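Local structure of protein toll (Drosophila melanogaster, 4LXR) at residues 235-240 against 259-264; 471-476 against 495-500; 720-725 against 746-751. The protein binds, through this leucine-rich-repeat extracellular part, the cleaved cytokine Spaetzle, triggering antifungal immune signalling and setting dorsal-ventral polarity in the embryo. One frame throughout, in Å; residues are numbered along the deposited sequence.

Contact 1. Residues 235-240 against 259-264; sequences HDVFAH and QGLFDH
F238 reaches across to L261 and F262 with the CD2 and CE2 atoms of its ring. Its CB already points at residues 259-264, and CG stands beside the backbone N, anti to the carbonyl carbon (chi1 -59°). Beyond CG, CD2 lies 3.9 Å from L261 O, which sits at the ring edge, near its plane. F262 CE1 is set against both F238 CD2 and CE2, 4.1 Å from each, and L261 CD1 also meets CE2. The two phenylalanines run side by side and point the same way, while V237 CG1 rests over the centre of the F238 ring and also touches L261 CD1 at 3.9 Å. Here the convex side of a leucine-rich-repeat solenoid is built from successive copies of one irregular loop: the fourth and fifth repeats each supply a type I turn, from D236 to A239 and from G260 to D263, with a phenylalanine packed into the core, F238 on L249 and F262 on L268 and L287. The polar backbone is bridged by water. Water 1 accepts from F238 N at 2.8 Å and can donate to H235 O and L261 O, though more acceptors surround it than it has protons. Beside the exposed H235, water 2 links ND1 to G260 O, lying at the imidazole edge, in its plane. H264 CB packs 3.9 Å from A239 O, and H264 ND1 lies near A239 CB.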
loop_
_atom_site.group_PDB
_atom_site.type_symbol
_atom_site.label_atom_id
_atom_site.label_comp_id
_atom_site.label_asym_id
_atom_site.label_seq_id
_atom_site.Cartn_x
_atom_site.Cartn_y
_atom_site.Cartn_z
ATOM N N HIS A 235 25.990 -7.517 -36.791
ATOM C CA HIS A 235 24.644 -7.254 -37.288
ATOM C C HIS A 235 23.912 -8.499 -37.803
ATOM O O HIS A 235 22.679 -8.525 -37.871
ATOM C CB HIS A 235 24.701 -6.209 -38.397
ATOM C CG HIS A 235 25.118 -6.759 -39.728
ATOM N ND1 HIS A 235 24.227 -7.333 -40.609
ATOM C CD2 HIS A 235 26.330 -6.808 -40.336
ATOM C CE1 HIS A 235 24.871 -7.717 -41.699
ATOM N NE2 HIS A 235 26.149 -7.413 -41.556
ATOM N N ASP A 236 24.670 -9.522 -38.179
ATOM C CA ASP A 236 24.073 -10.730 -38.726
ATOM C C ASP A 236 24.136 -11.934 -37.778
ATOM O O ASP A 236 23.960 -13.068 -38.220
ATOM C CB ASP A 236 24.722 -11.079 -40.090
ATOM C CG ASP A 236 26.230 -11.314 -39.993
ATOM O OD1 ASP A 236 26.779 -11.353 -38.872
ATOM O OD2 ASP A 236 26.874 -11.477 -41.053
ATOM N N VAL A 237 24.376 -11.692 -36.485
ATOM C CA VAL A 237 24.521 -12.784 -35.520
ATOM C C VAL A 237 23.323 -13.735 -35.480
ATOM O O VAL A 237 23.482 -14.928 -35.204
ATOM C CB VAL A 237 24.800 -12.279 -34.074
ATOM C CG1 VAL A 237 23.619 -11.462 -33.521
ATOM C CG2 VAL A 237 25.115 -13.468 -33.140
ATOM N N PHE A 238 22.131 -13.207 -35.760
ATOM C CA PHE A 238 20.898 -13.989 -35.647
ATOM C C PHE A 238 20.338 -14.380 -37.023
ATOM O O PHE A 238 19.205 -14.847 -37.128
ATOM C CB PHE A 238 19.827 -13.185 -34.876
ATOM C CG PHE A 238 20.231 -12.784 -33.469
ATOM C CD1 PHE A 238 20.724 -13.718 -32.573
ATOM C CD2 PHE A 238 20.094 -11.468 -33.045
ATOM C CE1 PHE A 238 21.072 -13.347 -31.267
ATOM C CE2 PHE A 238 20.456 -11.080 -31.750
ATOM C CZ PHE A 238 20.950 -12.020 -30.864
ATOM N N ALA A 239 21.124 -14.183 -38.079
ATOM C CA ALA A 239 20.650 -14.430 -39.443
ATOM C C ALA A 239 20.019 -15.800 -39.668
ATOM O O ALA A 239 19.083 -15.929 -40.452
ATOM C CB ALA A 239 21.758 -14.201 -40.446
ATOM N N HIS A 240 20.533 -16.825 -39.000
ATOM C CA HIS A 240 20.024 -18.175 -39.231
ATOM C C HIS A 240 18.793 -18.513 -38.384
ATOM O O HIS A 240 18.111 -19.497 -38.647
ATOM C CB HIS A 240 21.127 -19.207 -38.990
ATOM C CG HIS A 240 22.170 -19.225 -40.060
ATOM N ND1 HIS A 240 23.509 -19.404 -39.793
ATOM C CD2 HIS A 240 22.067 -19.097 -41.402
ATOM C CE1 HIS A 240 24.189 -19.381 -40.926
ATOM N NE2 HIS A 240 23.336 -19.195 -41.917
ATOM N N GLN A 259 22.539 -1.381 -36.773
ATOM C CA GLN A 259 21.324 -1.321 -37.567
ATOM C C GLN A 259 21.147 -2.655 -38.276
ATOM O O GLN A 259 22.124 -3.241 -38.745
ATOM C CB GLN A 259 21.420 -0.197 -38.601
ATOM C CG GLN A 259 20.156 -0.022 -39.429
ATOM C CD GLN A 259 20.208 1.205 -40.317
ATOM O OE1 GLN A 259 21.193 1.940 -40.312
ATOM N NE2 GLN A 259 19.147 1.432 -41.085
ATOM N N GLY A 260 19.908 -3.132 -38.358
ATOM C CA GLY A 260 19.622 -4.370 -39.063
ATOM C C GLY A 260 19.820 -5.639 -38.245
ATOM O O GLY A 260 19.791 -6.737 -38.797
ATOM N N LEU A 261 20.019 -5.494 -36.934
ATOM C CA LEU A 261 20.184 -6.650 -36.039
ATOM C C LEU A 261 19.055 -7.690 -36.120
ATOM O O LEU A 261 19.291 -8.877 -35.882
ATOM C CB LEU A 261 20.367 -6.192 -34.580
ATOM C CG LEU A 261 20.741 -7.255 -33.533
ATOM C CD1 LEU A 261 22.045 -7.936 -33.882
ATOM C CD2 LEU A 261 20.813 -6.644 -32.120
ATOM N N PHE A 262 17.831 -7.262 -36.439
ATOM C CA PHE A 262 16.717 -8.215 -36.522
ATOM C C PHE A 262 16.102 -8.355 -37.906
ATOM O O PHE A 262 15.007 -8.894 -38.042
ATOM C CB PHE A 262 15.617 -7.884 -35.506
ATOM C CG PHE A 262 16.118 -7.745 -34.101
ATOM C CD1 PHE A 262 16.733 -8.808 -33.465
ATOM C CD2 PHE A 262 15.987 -6.550 -33.423
ATOM C CE1 PHE A 262 17.213 -8.678 -32.180
ATOM C CE2 PHE A 262 16.459 -6.411 -32.136
ATOM C CZ PHE A 262 17.077 -7.479 -31.511
ATOM N N ASP A 263 16.811 -7.888 -38.931
ATOM C CA ASP A 263 16.279 -7.875 -40.292
ATOM C C ASP A 263 15.903 -9.250 -40.832
ATOM O O ASP A 263 15.009 -9.361 -41.651
ATOM C CB ASP A 263 17.265 -7.202 -41.254
ATOM C CG ASP A 263 17.162 -5.695 -41.231
ATOM O OD1 ASP A 263 16.614 -5.144 -40.241
ATOM O OD2 ASP A 263 17.636 -5.064 -42.200
ATOM N N HIS A 264 16.585 -10.294 -40.379
ATOM C CA HIS A 264 16.272 -11.648 -40.838
ATOM C C HIS A 264 15.375 -12.418 -39.876
ATOM O O HIS A 264 15.069 -13.590 -40.103
ATOM C CB HIS A 264 17.559 -12.431 -41.106
ATOM C CG HIS A 264 18.389 -11.844 -42.202
ATOM N ND1 HIS A 264 19.583 -11.195 -41.965
ATOM C CD2 HIS A 264 18.181 -11.777 -43.537
ATOM C CE1 HIS A 264 20.081 -10.770 -43.114
ATOM N NE2 HIS A 264 19.248 -11.107 -44.082
HETATM O O HOH W 1 21.313 -10.663 -36.645
HETATM O O HOH W 2 21.552 -7.945 -40.925
#

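Contact 2. Residues 471-476 against 495-500; sequences QLRELD and QNRLHV
R473 grips N496 side-on with two nitrogens, each serving a different oxygen. R473 NE donates to the backbone N496 O at 2.8 Å, and R473 NH2 to the amide N496 OD1 at 3.0 Å. Both oxygens lie in the guanidinium plane, yet both are approached from above their own carbonyl planes. Bends at chi2 and chi3 of R473 bring CD and NE back over N496, and the two side chains cross at about a right angle, guanidinium and amide planes 65° apart. N496 has CG anti to its backbone N, and the nitrogen of the same amide is used too: ND2 lies 2.7 Å from Q471 O in a nearly straight bond (175°), in the amide plane. L472 O takes S494 OG. Further along, parallel strands 474-476 and 499-501 pair as neighbouring rungs of the leucine-rich-repeat solenoid; R473 O accepts from H499 N, and H499 O from L475 N at 2.9 Å. H499 ND1 is satisfied within its own segment by R497 O, while its ring stacks on H528 of the next rung. In the core, L498 CD1 packs 3.8 Å from L472 CG, and L475 and V500 lie side by side, with F492 and V527 beside them. Over one face of the R473 guanidinium comes that of R497, the planes 39° apart and the two NH1 atoms 3.3 Å from each other. The bonds to carbonyl oxygens probably help hold R473 against this like charge without neutralising it, which would leave the spot electropositive.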
loop_
_atom_site.group_PDB
_atom_site.type_symbol
_atom_site.label_atom_id
_atom_site.label_comp_id
_atom_site.label_asym_id
_atom_site.label_seq_id
_atom_site.Cartn_x
_atom_site.Cartn_y
_atom_site.Cartn_z
ATOM N N GLN A 471 -20.316 7.667 -10.048
ATOM C CA GLN A 471 -19.731 6.340 -9.859
ATOM C C GLN A 471 -18.407 6.393 -9.086
ATOM O O GLN A 471 -17.781 5.361 -8.858
ATOM C CB GLN A 471 -19.532 5.644 -11.213
ATOM C CG GLN A 471 -20.814 5.426 -12.013
ATOM C CD GLN A 471 -21.669 4.310 -11.449
ATOM O OE1 GLN A 471 -21.193 3.193 -11.241
ATOM N NE2 GLN A 471 -22.939 4.605 -11.191
ATOM N N LEU A 472 -17.996 7.590 -8.670
ATOM C CA LEU A 472 -16.700 7.777 -8.008
ATOM C C LEU A 472 -16.539 6.890 -6.775
ATOM O O LEU A 472 -17.403 6.873 -5.896
ATOM C CB LEU A 472 -16.480 9.250 -7.643
ATOM C CG LEU A 472 -15.037 9.719 -7.457
ATOM C CD1 LEU A 472 -14.247 9.574 -8.761
ATOM C CD2 LEU A 472 -14.989 11.156 -6.970
ATOM N N ARG A 473 -15.435 6.149 -6.722
ATOM C CA ARG A 473 -15.187 5.198 -5.640
ATOM C C ARG A 473 -14.138 5.726 -4.678
ATOM O O ARG A 473 -14.232 5.525 -3.466
ATOM C CB ARG A 473 -14.733 3.857 -6.209
ATOM C CG ARG A 473 -14.118 2.903 -5.193
ATOM C CD ARG A 473 -15.138 2.394 -4.179
ATOM N NE ARG A 473 -16.199 1.611 -4.805
ATOM C CZ ARG A 473 -16.125 0.305 -5.043
ATOM N NH1 ARG A 473 -15.031 -0.368 -4.714
ATOM N NH2 ARG A 473 -17.139 -0.328 -5.618
ATOM N N GLU A 474 -13.143 6.412 -5.229
ATOM C CA GLU A 474 -12.014 6.896 -4.451
ATOM C C GLU A 474 -11.657 8.318 -4.880
ATOM O O GLU A 474 -11.463 8.595 -6.066
ATOM C CB GLU A 474 -10.825 5.955 -4.625
ATOM C CG GLU A 474 -9.500 6.506 -4.127
ATOM C CD GLU A 474 -9.199 6.111 -2.695
ATOM O OE1 GLU A 474 -9.857 5.174 -2.192
ATOM O OE2 GLU A 474 -8.305 6.737 -2.075
ATOM N N LEU A 475 -11.606 9.226 -3.910
ATOM C CA LEU A 475 -11.237 10.612 -4.161
ATOM C C LEU A 475 -10.190 11.064 -3.145
ATOM O O LEU A 475 -10.525 11.462 -2.032
ATOM C CB LEU A 475 -12.477 11.513 -4.090
ATOM C CG LEU A 475 -12.240 13.018 -4.198
ATOM C CD1 LEU A 475 -11.569 13.389 -5.514
ATOM C CD2 LEU A 475 -13.546 13.785 -4.026
ATOM N N ASP A 476 -8.918 11.010 -3.530
ATOM C CA ASP A 476 -7.840 11.333 -2.601
ATOM C C ASP A 476 -7.448 12.795 -2.669
ATOM O O ASP A 476 -6.761 13.215 -3.605
ATOM C CB ASP A 476 -6.612 10.457 -2.853
ATOM C CG ASP A 476 -5.633 10.491 -1.701
ATOM O OD1 ASP A 476 -5.652 11.472 -0.916
ATOM O OD2 ASP A 476 -4.850 9.536 -1.568
ATOM N N GLN A 495 -23.059 6.816 -5.550
ATOM C CA GLN A 495 -23.694 5.676 -4.899
ATOM C C GLN A 495 -22.823 4.426 -4.965
ATOM O O GLN A 495 -23.315 3.309 -4.803
ATOM C CB GLN A 495 -25.058 5.399 -5.543
ATOM C CG GLN A 495 -26.191 6.283 -5.031
ATOM C CD GLN A 495 -26.955 5.638 -3.883
ATOM O OE1 GLN A 495 -26.366 5.225 -2.882
ATOM N NE2 GLN A 495 -28.273 5.534 -4.031
ATOM N N ASN A 496 -21.529 4.631 -5.193
ATOM C CA ASN A 496 -20.573 3.548 -5.400
ATOM C C ASN A 496 -19.514 3.514 -4.294
ATOM O O ASN A 496 -18.323 3.460 -4.568
ATOM C CB ASN A 496 -19.910 3.714 -6.773
ATOM C CG ASN A 496 -19.047 2.520 -7.170
ATOM O OD1 ASN A 496 -19.271 1.392 -6.726
ATOM N ND2 ASN A 496 -18.049 2.773 -8.014
ATOM N N ARG A 497 -19.966 3.566 -3.043
ATOM C CA ARG A 497 -19.096 3.428 -1.868
ATOM C C ARG A 497 -17.932 4.413 -1.853
ATOM O O ARG A 497 -16.784 4.032 -1.628
ATOM C CB ARG A 497 -18.593 1.984 -1.715
ATOM C CG ARG A 497 -19.720 0.949 -1.583
ATOM C CD ARG A 497 -19.294 -0.283 -0.788
ATOM N NE ARG A 497 -18.020 -0.830 -1.254
ATOM C CZ ARG A 497 -17.894 -1.740 -2.217
ATOM N NH1 ARG A 497 -16.688 -2.171 -2.566
ATOM N NH2 ARG A 497 -18.967 -2.221 -2.834
ATOM N N LEU A 498 -18.247 5.686 -2.070
ATOM C CA LEU A 498 -17.230 6.713 -2.197
ATOM C C LEU A 498 -16.466 6.950 -0.901
ATOM O O LEU A 498 -17.057 7.185 0.162
ATOM C CB LEU A 498 -17.832 8.034 -2.702
ATOM C CG LEU A 498 -16.824 9.180 -2.882
ATOM C CD1 LEU A 498 -15.668 8.787 -3.829
ATOM C CD2 LEU A 498 -17.520 10.448 -3.366
ATOM N N HIS A 499 -15.145 6.876 -1.014
ATOM C CA HIS A 499 -14.240 7.223 0.063
ATOM C C HIS A 499 -13.390 8.430 -0.336
ATOM O O HIS A 499 -12.673 8.411 -1.347
ATOM C CB HIS A 499 -13.341 6.040 0.408
ATOM C CG HIS A 499 -14.027 4.972 1.202
ATOM N ND1 HIS A 499 -14.877 4.049 0.630
ATOM C CD2 HIS A 499 -13.985 4.676 2.523
ATOM C CE1 HIS A 499 -15.327 3.228 1.565
ATOM N NE2 HIS A 499 -14.802 3.588 2.723
ATOM N N VAL A 500 -13.481 9.474 0.474
ATOM C CA VAL A 500 -12.767 10.711 0.242
ATOM C C VAL A 500 -11.753 10.893 1.353
ATOM O O VAL A 500 -12.088 10.754 2.527
ATOM C CB VAL A 500 -13.741 11.897 0.238
ATOM C CG1 VAL A 500 -12.990 13.211 -0.022
ATOM C CG2 VAL A 500 -14.837 11.671 -0.799
#

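Contact 3. Residues 720-725 against 746-751; sequences KLSGNP and IGDRNE
S722 and D748 meet through matching first torsions: OG of S722 (chi1 68°) and CG of D748 (chi1 60°) each stand between their own backbone N and carbonyl carbon. The CB atoms of both residues also point across the contact, which lays the carboxylate against the backbone at L721 and S722. D748 OD2 accepts from S722 OG at 2.6 Å and from S722 N at 2.9 Å, both donors coming from the same face of the carboxylate plane. D748 OD1 uses its syn lone pair for L721 N, a nearly straight bond of 3.0 Å (171°); the same N-H makes a weak second bond to OD2. One carboxylate thus holds two consecutive amides and a hydroxyl, and the short hydroxyl bond fixes the rotation of the serine. Such donors would be expected to stabilise the charged form of the acid. K720 offers CB against OD2, but its extended chain carries NZ to 6.9 Å from that oxygen, too far for a salt bridge.

Next to this, the L721 and I746 side chains cross, CD1 of the first 4.1 Å from CG2 of the second, and I746 in turn rests on F738 and T739 of helix 733-740. E751 CB packs 3.7 Å from S722 CB, and water 3 joins G723 N to E751 O. L721 O is held by W726 NE1 and by N724 ND2, while N724 also bonds I694 and L699 of the preceding turn, as the asparagines of a leucine-rich-repeat ladder do. The aspartate therefore ties the exit of strand 718-720, outermost in the second repeat sheet, to the segment returning after helix 733-740, the kind of closure made by a C-terminal cysteine-rich cap on a leucine-rich-repeat solenoid.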
loop_
_atom_site.group_PDB
_atom_site.type_symbol
_atom_site.label_atom_id
_atom_site.label_comp_id
_atom_site.label_asym_id
_atom_site.label_seq_id
_atom_site.Cartn_x
_atom_site.Cartn_y
_atom_site.Cartn_z
ATOM N N LYS A 720 -27.508 33.456 46.281
ATOM C CA LYS A 720 -26.592 33.097 47.361
ATOM C C LYS A 720 -26.466 34.248 48.356
ATOM O O LYS A 720 -26.278 35.402 47.965
ATOM C CB LYS A 720 -25.229 32.663 46.818
ATOM C CG LYS A 720 -25.299 31.388 45.965
ATOM C CD LYS A 720 -23.918 30.870 45.612
ATOM C CE LYS A 720 -23.997 29.837 44.485
ATOM N NZ LYS A 720 -22.669 29.533 43.869
ATOM N N LEU A 721 -26.583 33.934 49.644
ATOM C CA LEU A 721 -26.739 34.972 50.656
ATOM C C LEU A 721 -25.807 34.884 51.866
ATOM O O LEU A 721 -25.849 35.767 52.735
ATOM C CB LEU A 721 -28.189 35.008 51.141
ATOM C CG LEU A 721 -29.260 35.326 50.106
ATOM C CD1 LEU A 721 -30.649 35.041 50.687
ATOM C CD2 LEU A 721 -29.123 36.783 49.668
ATOM N N SER A 722 -24.971 33.847 51.930
ATOM C CA SER A 722 -24.115 33.637 53.100
ATOM C C SER A 722 -22.914 34.571 53.079
ATOM O O SER A 722 -22.640 35.219 52.072
ATOM C CB SER A 722 -23.656 32.178 53.215
ATOM O OG SER A 722 -22.762 31.823 52.167
ATOM N N GLY A 723 -22.201 34.638 54.197
ATOM C CA GLY A 723 -21.054 35.515 54.313
ATOM C C GLY A 723 -21.422 36.980 54.476
ATOM O O GLY A 723 -20.570 37.852 54.345
ATOM N N ASN A 724 -22.687 37.262 54.760
ATOM C CA ASN A 724 -23.113 38.637 55.001
ATOM C C ASN A 724 -23.450 38.884 56.472
ATOM O O ASN A 724 -23.975 38.002 57.146
ATOM C CB ASN A 724 -24.310 38.996 54.115
ATOM C CG ASN A 724 -23.918 39.206 52.664
ATOM O OD1 ASN A 724 -23.441 40.275 52.294
ATOM N ND2 ASN A 724 -24.123 38.187 51.835
ATOM N N PRO A 725 -23.151 40.091 56.974
ATOM C CA PRO A 725 -23.467 40.430 58.375
ATOM C C PRO A 725 -24.944 40.762 58.567
ATOM O O PRO A 725 -25.285 41.929 58.800
ATOM C CB PRO A 725 -22.616 41.677 58.638
ATOM C CG PRO A 725 -22.443 42.308 57.295
ATOM C CD PRO A 725 -22.408 41.164 56.290
ATOM N N ILE A 746 -31.938 29.014 47.413
ATOM C CA ILE A 746 -30.838 29.514 48.238
ATOM C C ILE A 746 -29.912 28.380 48.641
ATOM O O ILE A 746 -30.109 27.740 49.683
ATOM C CB ILE A 746 -31.335 30.222 49.529
ATOM C CG1 ILE A 746 -32.464 31.204 49.239
ATOM C CG2 ILE A 746 -30.196 30.981 50.205
ATOM C CD1 ILE A 746 -33.113 31.725 50.519
ATOM N N GLY A 747 -28.905 28.138 47.815
ATOM C CA GLY A 747 -28.013 27.004 47.989
ATOM C C GLY A 747 -27.272 27.034 49.306
ATOM O O GLY A 747 -27.060 25.988 49.918
ATOM N N ASP A 748 -26.901 28.230 49.758
ATOM C CA ASP A 748 -26.128 28.377 50.995
ATOM C C ASP A 748 -26.985 28.859 52.166
ATOM O O ASP A 748 -26.521 29.591 53.035
ATOM C CB ASP A 748 -24.923 29.308 50.782
ATOM C CG ASP A 748 -25.332 30.716 50.350
ATOM O OD1 ASP A 748 -26.545 30.963 50.163
ATOM O OD2 ASP A 748 -24.433 31.572 50.185
ATOM N N ARG A 749 -28.239 28.432 52.191
ATOM C CA ARG A 749 -29.159 28.842 53.244
ATOM C C ARG A 749 -28.628 28.505 54.635
ATOM O O ARG A 749 -28.732 29.310 55.545
ATOM C CB ARG A 749 -30.521 28.186 53.050
ATOM C CG ARG A 749 -31.535 28.676 54.034
ATOM C CD ARG A 749 -32.895 28.132 53.731
ATOM N NE ARG A 749 -32.963 26.690 53.897
ATOM C CZ ARG A 749 -34.098 26.010 53.914
ATOM N NH1 ARG A 749 -35.267 26.653 53.778
ATOM N NH2 ARG A 749 -34.067 24.695 54.083
ATOM N N ASN A 750 -28.040 27.324 54.786
ATOM C CA ASN A 750 -27.556 26.866 56.087
ATOM C C ASN A 750 -26.339 27.631 56.608
ATOM O O ASN A 750 -26.032 27.566 57.797
ATOM C CB ASN A 750 -27.251 25.356 56.062
ATOM C CG ASN A 750 -28.499 24.503 55.879
ATOM O OD1 ASN A 750 -29.503 24.678 56.579
ATOM N ND2 ASN A 750 -28.442 23.574 54.929
ATOM N N GLU A 751 -25.659 28.365 55.727
ATOM C CA GLU A 751 -24.468 29.134 56.110
ATOM C C GLU A 751 -24.745 30.611 56.387
ATOM O O GLU A 751 -23.826 31.371 56.718
ATOM C CB GLU A 751 -23.358 29.016 55.054
ATOM C CG GLU A 751 -22.588 27.713 55.110
ATOM C CD GLU A 751 -23.435 26.522 54.699
ATOM O OE1 GLU A 751 -24.013 26.558 53.588
ATOM O OE2 GLU A 751 -23.536 25.561 55.495
HETATM O O HOH W 3 -21.755 33.737 56.798
#

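In the fold
The three contacts follow one another along the chain, each closing before the next opens. Contacts 1 and 2 belong to the same long run of repeats, their centres 52 Å apart: contact 1 joins convex loops of the fourth and fifth repeats, contact 2 the strand side of the fourteenth and fifteenth. A capping region separates this block from a second, shorter one, where contact 3 joins the last turn, at strand 718-720, to its C-terminal cap. Its centre lies 63 Å from that of contact 2 and 110 Å from that of contact 1, on the opposite side of the chain's centre from contact 1, as befits an elongated receptor. None touches another.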